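Local coordinates for TfuA domain-containing protein (Methanosarcina acetivorans, PDB 6XP8) that takes part in peptide backbone thioamidation, probably working together with a YcaO enzyme, at residues G95-W100 / V196-Q201; G8-H13 / G74-G79. One frame throughout, in Å; residues are numbered along the deposited sequence.

Contact 1: G95-W100 / V196-Q201; sequences GKVYEW and VDIKRQ
Ile198 is the hub of this contact, meeting Lys96, Val97 and Trp100 of the segment 95-100 with its aliphatic branches. The tightest spot is at the CD1 methyl, which lies 3.7 Å from Lys96 CG, while Lys96 CB is 3.9 Å from that same Ile198 CD1. The two side chains cross at about a right angle, so the isoleucine tip abuts the first part of the lysine chain and does not run alongside it. CG1 of Ile198, which leads to this methyl, stands anti to the backbone N (chi1 -166°) and is 4.2 Å from CH2 at the far rim of the Trp100 indole. On the other branch, Ile198 CG2 approaches Val97 CG2 at 4.3 Å, on the buried side of the contact where Val112 and Ala80 also pack on the valine. Over one indole face lies Lys96 O, 3.2 Å above the plane of the Trp100 ring and offset toward the rim.

Toward solvent the packing thins. Beyond CG the Lys96 chain bends (chi2 -74°) and carries its ammonium away from the segment 196-201, so only its aliphatic base takes part in the apolar contact. Polar interactions serve the helix ends. Asp197 OD1 caps its own helix by accepting from Arg200 N at 3.1 Å, met from above the carboxylate plane, and also bonds Asn130 ND2. One turn further along helix 198-215, Asp202 receives the backbone N-H groups of Lys96 and Val97 on its two carboxylate oxygens. The contact thus joins the N-terminal turns of two helices, with an Asp N-cap on helix 198-215 and, on helix 96-102, first-turn N-H groups hydrogen-bonded by a carboxylate of the other helix.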
loop_
_atom_site.group_PDB
_atom_site.type_symbol
_atom_site.label_atom_id
_atom_site.label_comp_id
_atom_site.label_asym_id
_atom_site.label_seq_id
_atom_site.Cartn_x
_atom_site.Cartn_y
_atom_site.Cartn_z
ATOM N N GLY A 95 -4.717 -4.901 -8.208
ATOM C CA GLY A 95 -4.671 -3.468 -7.957
ATOM C C GLY A 95 -3.605 -2.737 -8.748
ATOM O O GLY A 95 -2.734 -3.359 -9.363
ATOM N N LYS A 96 -3.667 -1.408 -8.701
ATOM C CA LYS A 96 -2.792 -0.539 -9.501
ATOM C C LYS A 96 -1.321 -0.577 -9.072
ATOM O O LYS A 96 -0.422 -0.565 -9.926
ATOM C CB LYS A 96 -3.314 0.908 -9.506
ATOM C CG LYS A 96 -4.731 1.087 -10.057
ATOM C CD LYS A 96 -4.831 0.951 -11.572
ATOM C CE LYS A 96 -6.179 1.446 -12.083
ATOM N NZ LYS A 96 -6.461 1.027 -13.489
ATOM N N VAL A 97 -1.075 -0.631 -7.761
ATOM C CA VAL A 97 0.298 -0.658 -7.234
ATOM C C VAL A 97 1.019 -1.911 -7.747
ATOM O O VAL A 97 2.158 -1.823 -8.212
ATOM C CB VAL A 97 0.354 -0.525 -5.686
ATOM C CG1 VAL A 97 1.792 -0.534 -5.190
ATOM C CG2 VAL A 97 -0.316 0.764 -5.227
ATOM N N TYR A 98 0.337 -3.057 -7.697
ATOM C CA TYR A 98 0.854 -4.296 -8.274
ATOM C C TYR A 98 1.174 -4.138 -9.767
ATOM O O TYR A 98 2.262 -4.514 -10.208
ATOM C CB TYR A 98 -0.128 -5.457 -8.070
ATOM C CG TYR A 98 0.160 -6.643 -8.974
ATOM C CD1 TYR A 98 1.314 -7.419 -8.803
ATOM C CD2 TYR A 98 -0.718 -6.971 -10.015
ATOM C CE1 TYR A 98 1.584 -8.497 -9.644
ATOM C CE2 TYR A 98 -0.463 -8.053 -10.851
ATOM C CZ TYR A 98 0.682 -8.805 -10.664
ATOM O OH TYR A 98 0.922 -9.876 -11.498
ATOM N N GLU A 99 0.214 -3.604 -10.526
ATOM C CA GLU A 99 0.382 -3.359 -11.963
ATOM C C GLU A 99 1.612 -2.500 -12.271
ATOM O O GLU A 99 2.394 -2.839 -13.166
ATOM C CB GLU A 99 -0.880 -2.733 -12.559
ATOM C CG GLU A 99 -2.056 -3.699 -12.664
ATOM C CD GLU A 99 -3.402 -3.017 -12.873
ATOM O OE1 GLU A 99 -3.459 -1.784 -13.102
ATOM O OE2 GLU A 99 -4.424 -3.733 -12.810
ATOM N N TRP A 100 1.786 -1.415 -11.517
ATOM C CA TRP A 100 2.944 -0.527 -11.693
ATOM C C TRP A 100 4.282 -1.211 -11.406
ATOM O O TRP A 100 5.241 -1.004 -12.146
ATOM C CB TRP A 100 2.804 0.748 -10.858
ATOM C CG TRP A 100 1.684 1.662 -11.267
ATOM C CD1 TRP A 100 1.239 1.911 -12.539
ATOM C CD2 TRP A 100 0.893 2.482 -10.401
ATOM N NE1 TRP A 100 0.210 2.820 -12.514
ATOM C CE2 TRP A 100 -0.026 3.187 -11.217
ATOM C CE3 TRP A 100 0.859 2.679 -9.010
ATOM C CZ2 TRP A 100 -0.971 4.082 -10.687
ATOM C CZ3 TRP A 100 -0.081 3.569 -8.481
ATOM C CH2 TRP A 100 -0.983 4.255 -9.322
ATOM N N VAL A 196 -6.427 10.800 -3.477
ATOM C CA VAL A 196 -6.571 9.567 -4.244
ATOM C C VAL A 196 -5.796 8.520 -3.442
ATOM O O VAL A 196 -4.568 8.400 -3.564
ATOM C CB VAL A 196 -6.039 9.700 -5.690
ATOM C CG1 VAL A 196 -6.297 8.424 -6.487
ATOM C CG2 VAL A 196 -6.664 10.901 -6.397
ATOM N N ASP A 197 -6.535 7.807 -2.596
ATOM C CA ASP A 197 -5.987 6.817 -1.678
ATOM C C ASP A 197 -5.911 5.476 -2.404
ATOM O O ASP A 197 -6.756 4.579 -2.221
ATOM C CB ASP A 197 -6.843 6.747 -0.401
ATOM C CG ASP A 197 -6.161 5.993 0.746
ATOM O OD1 ASP A 197 -5.179 5.241 0.517
ATOM O OD2 ASP A 197 -6.635 6.135 1.896
ATOM N N ILE A 198 -4.888 5.360 -3.243
ATOM C CA ILE A 198 -4.718 4.181 -4.087
ATOM C C ILE A 198 -4.412 2.928 -3.267
ATOM O O ILE A 198 -4.837 1.835 -3.637
ATOM C CB ILE A 198 -3.714 4.413 -5.253
ATOM C CG1 ILE A 198 -3.811 3.296 -6.309
ATOM C CG2 ILE A 198 -2.276 4.580 -4.768
ATOM C CD1 ILE A 198 -5.140 3.238 -7.038
ATOM N N LYS A 199 -3.701 3.097 -2.152
ATOM C CA LYS A 199 -3.434 1.976 -1.243
ATOM C C LYS A 199 -4.723 1.395 -0.671
ATOM O O LYS A 199 -4.882 0.173 -0.645
ATOM C CB LYS A 199 -2.476 2.377 -0.125
ATOM C CG LYS A 199 -1.051 2.598 -0.602
ATOM C CD LYS A 199 -0.097 2.574 0.581
ATOM C CE LYS A 199 0.597 1.238 0.736
ATOM N NZ LYS A 199 1.497 1.253 1.927
ATOM N N ARG A 200 -5.646 2.264 -0.252
ATOM C CA ARG A 200 -6.936 1.819 0.286
ATOM C C ARG A 200 -7.786 1.127 -0.780
ATOM O O ARG A 200 -8.404 0.095 -0.514
ATOM C CB ARG A 200 -7.708 3.001 0.876
ATOM C CG ARG A 200 -9.014 2.615 1.542
ATOM C CD ARG A 200 -9.783 3.837 2.021
ATOM N NE ARG A 200 -10.946 3.432 2.814
ATOM C CZ ARG A 200 -10.912 3.152 4.115
ATOM N NH1 ARG A 200 -9.775 3.243 4.799
ATOM N NH2 ARG A 200 -12.026 2.783 4.737
ATOM N N GLN A 201 -7.808 1.693 -1.986
ATOM C CA GLN A 201 -8.616 1.133 -3.072
ATOM C C GLN A 201 -8.073 -0.218 -3.501
ATOM O O GLN A 201 -8.841 -1.146 -3.736
ATOM C CB GLN A 201 -8.732 2.100 -4.253
ATOM C CG GLN A 201 -9.590 3.318 -3.902
ATOM C CD GLN A 201 -9.665 4.347 -5.009
ATOM O OE1 GLN A 201 -8.651 4.695 -5.625
ATOM N NE2 GLN A 201 -10.870 4.860 -5.258
#

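Contact 2: G8-H13 / G74-G79; sequences GNSISH and GGASMG
Ser10 packs against Ala76 and Ser77 at the turn that links strand 71-74 to helix 78-86. Gly75 to Gly79 read Gly-Ala-Ser-Met-Gly, a Gly-X-Ser-X-Gly sequence whose strand-turn-helix setting resembles the nucleophile elbow of α/β hydrolases; here, however, the positive phi (73°) belongs to Ala76 and not to the serine.

Direct contact is by van der Waals packing alone. Ser10 OG, directed beside its backbone N, lies 3.9 Å from Ser77 CB and 4.2 Å from Ala76 CB, so one hydroxyl oxygen rests against two beta carbons. No hydrogen bond spans the two segments.

The polar groups are instead satisfied by third parties. Asp48, in the loop after the intervening strand 43-46, bonds Ser10 OG through OD1 and Asn9 N through OD2, holding the loop at Asn9 and Ser10. Ser77 OG bonds Lys199 NZ from helix 198-215. Both hydroxyls are buried, and the nearby ammonium and carboxylate would probably polarise them.

Backbone bonding shapes the turn itself, a classic gamma turn centred on Ala76 and closed by Ser77 N donating to Gly75 O at 2.9 Å.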
loop_
_atom_site.group_PDB
_atom_site.type_symbol
_atom_site.label_atom_id
_atom_site.label_comp_id
_atom_site.label_asym_id
_atom_site.label_seq_id
_atom_site.Cartn_x
_atom_site.Cartn_y
_atom_site.Cartn_z
ATOM N N GLY A 8 -3.971 -3.372 8.163
ATOM C CA GLY A 8 -4.009 -2.433 9.279
ATOM C C GLY A 8 -3.565 -1.045 8.880
ATOM O O GLY A 8 -4.071 -0.058 9.426
ATOM N N ASN A 9 -2.620 -0.974 7.936
ATOM C CA ASN A 9 -2.067 0.293 7.442
ATOM C C ASN A 9 -2.887 0.857 6.278
ATOM O O ASN A 9 -3.427 1.956 6.374
ATOM C CB ASN A 9 -0.595 0.138 7.009
ATOM C CG ASN A 9 0.297 -0.474 8.083
ATOM O OD1 ASN A 9 0.026 -0.396 9.293
ATOM N ND2 ASN A 9 1.387 -1.073 7.641
ATOM N N SER A 10 -2.991 0.094 5.190
ATOM C CA SER A 10 -3.662 0.550 3.961
ATOM C C SER A 10 -5.179 0.622 4.140
ATOM O O SER A 10 -5.859 1.442 3.509
ATOM C CB SER A 10 -3.304 -0.372 2.796
ATOM O OG SER A 10 -1.905 -0.351 2.565
ATOM N N ILE A 11 -5.686 -0.259 4.995
ATOM C CA ILE A 11 -7.065 -0.238 5.473
ATOM C C ILE A 11 -7.037 -0.788 6.900
ATOM O O ILE A 11 -6.293 -1.728 7.200
ATOM C CB ILE A 11 -8.034 -1.024 4.536
ATOM C CG1 ILE A 11 -9.502 -0.754 4.916
ATOM C CG2 ILE A 11 -7.703 -2.518 4.495
ATOM C CD1 ILE A 11 -10.516 -1.084 3.837
ATOM N N SER A 12 -7.831 -0.188 7.780
ATOM C CA SER A 12 -7.918 -0.650 9.160
ATOM C C SER A 12 -8.655 -1.983 9.242
ATOM O O SER A 12 -9.428 -2.335 8.337
ATOM C CB SER A 12 -8.602 0.403 10.037
ATOM O OG SER A 12 -9.970 0.539 9.695
ATOM N N HIS A 13 -8.400 -2.727 10.317
ATOM C CA HIS A 13 -9.120 -3.975 10.595
ATOM C C HIS A 13 -10.620 -3.694 10.697
ATOM O O HIS A 13 -11.425 -4.457 10.183
ATOM C CB HIS A 13 -8.607 -4.624 11.882
ATOM C CG HIS A 13 -7.242 -5.235 11.761
ATOM N ND1 HIS A 13 -6.762 -6.151 12.672
ATOM C CD2 HIS A 13 -6.263 -5.074 10.838
ATOM C CE1 HIS A 13 -5.543 -6.520 12.323
ATOM N NE2 HIS A 13 -5.217 -5.884 11.211
ATOM N N GLY A 74 -1.825 -10.838 -3.197
ATOM C CA GLY A 74 -1.152 -9.627 -2.739
ATOM C C GLY A 74 -1.553 -8.388 -3.505
ATOM O O GLY A 74 -1.843 -8.452 -4.698
ATOM N N GLY A 75 -1.572 -7.258 -2.800
ATOM C CA GLY A 75 -1.750 -5.947 -3.412
ATOM C C GLY A 75 -1.522 -4.812 -2.432
ATOM O O GLY A 75 -1.266 -5.041 -1.234
ATOM N N ALA A 76 -1.627 -3.590 -2.960
ATOM C CA ALA A 76 -1.554 -2.310 -2.213
ATOM C C ALA A 76 -0.162 -1.899 -1.717
ATOM O O ALA A 76 0.311 -0.797 -2.022
ATOM C CB ALA A 76 -2.581 -2.249 -1.080
ATOM N N SER A 77 0.481 -2.781 -0.956
ATOM C CA SER A 77 1.700 -2.430 -0.240
ATOM C C SER A 77 2.737 -3.549 -0.366
ATOM O O SER A 77 3.178 -3.835 -1.480
ATOM C CB SER A 77 1.358 -2.110 1.218
ATOM O OG SER A 77 2.376 -1.331 1.824
ATOM N N MET A 78 3.125 -4.177 0.751
ATOM C CA MET A 78 4.022 -5.344 0.694
ATOM C C MET A 78 3.464 -6.444 -0.218
ATOM O O MET A 78 4.222 -7.112 -0.929
ATOM C CB MET A 78 4.361 -5.887 2.096
ATOM C CG MET A 78 5.234 -7.146 2.103
ATOM S SD MET A 78 6.823 -6.969 1.253
ATOM C CE MET A 78 7.915 -6.564 2.613
ATOM N N GLY A 79 2.142 -6.611 -0.222
ATOM C CA GLY A 79 1.504 -7.595 -1.098
ATOM C C GLY A 79 1.694 -7.293 -2.575
ATOM O O GLY A 79 1.840 -8.208 -3.388
#

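Contact 2 is wholly buried, at loops following strands of the central parallel sheet, whereas contact 1 is only partly buried and joins two helix starts, with an exposed lysine at its margin. They share no segment, yet their centres are about 10 Å apart and they meet through both helices of contact 1. From helix 198-215, Lys199 reaches into contact 2, its CE packing 3.5 Å from Ser10 OG; from helix 96-102, Val97 CG1 comes within 3.5 Å of Ala76 O. Contact 1 is mainly aliphatic packing with polar bonds at the two helix starts; contact 2 gathers small residues and hydroxyls whose polar partners come from neighbouring elements.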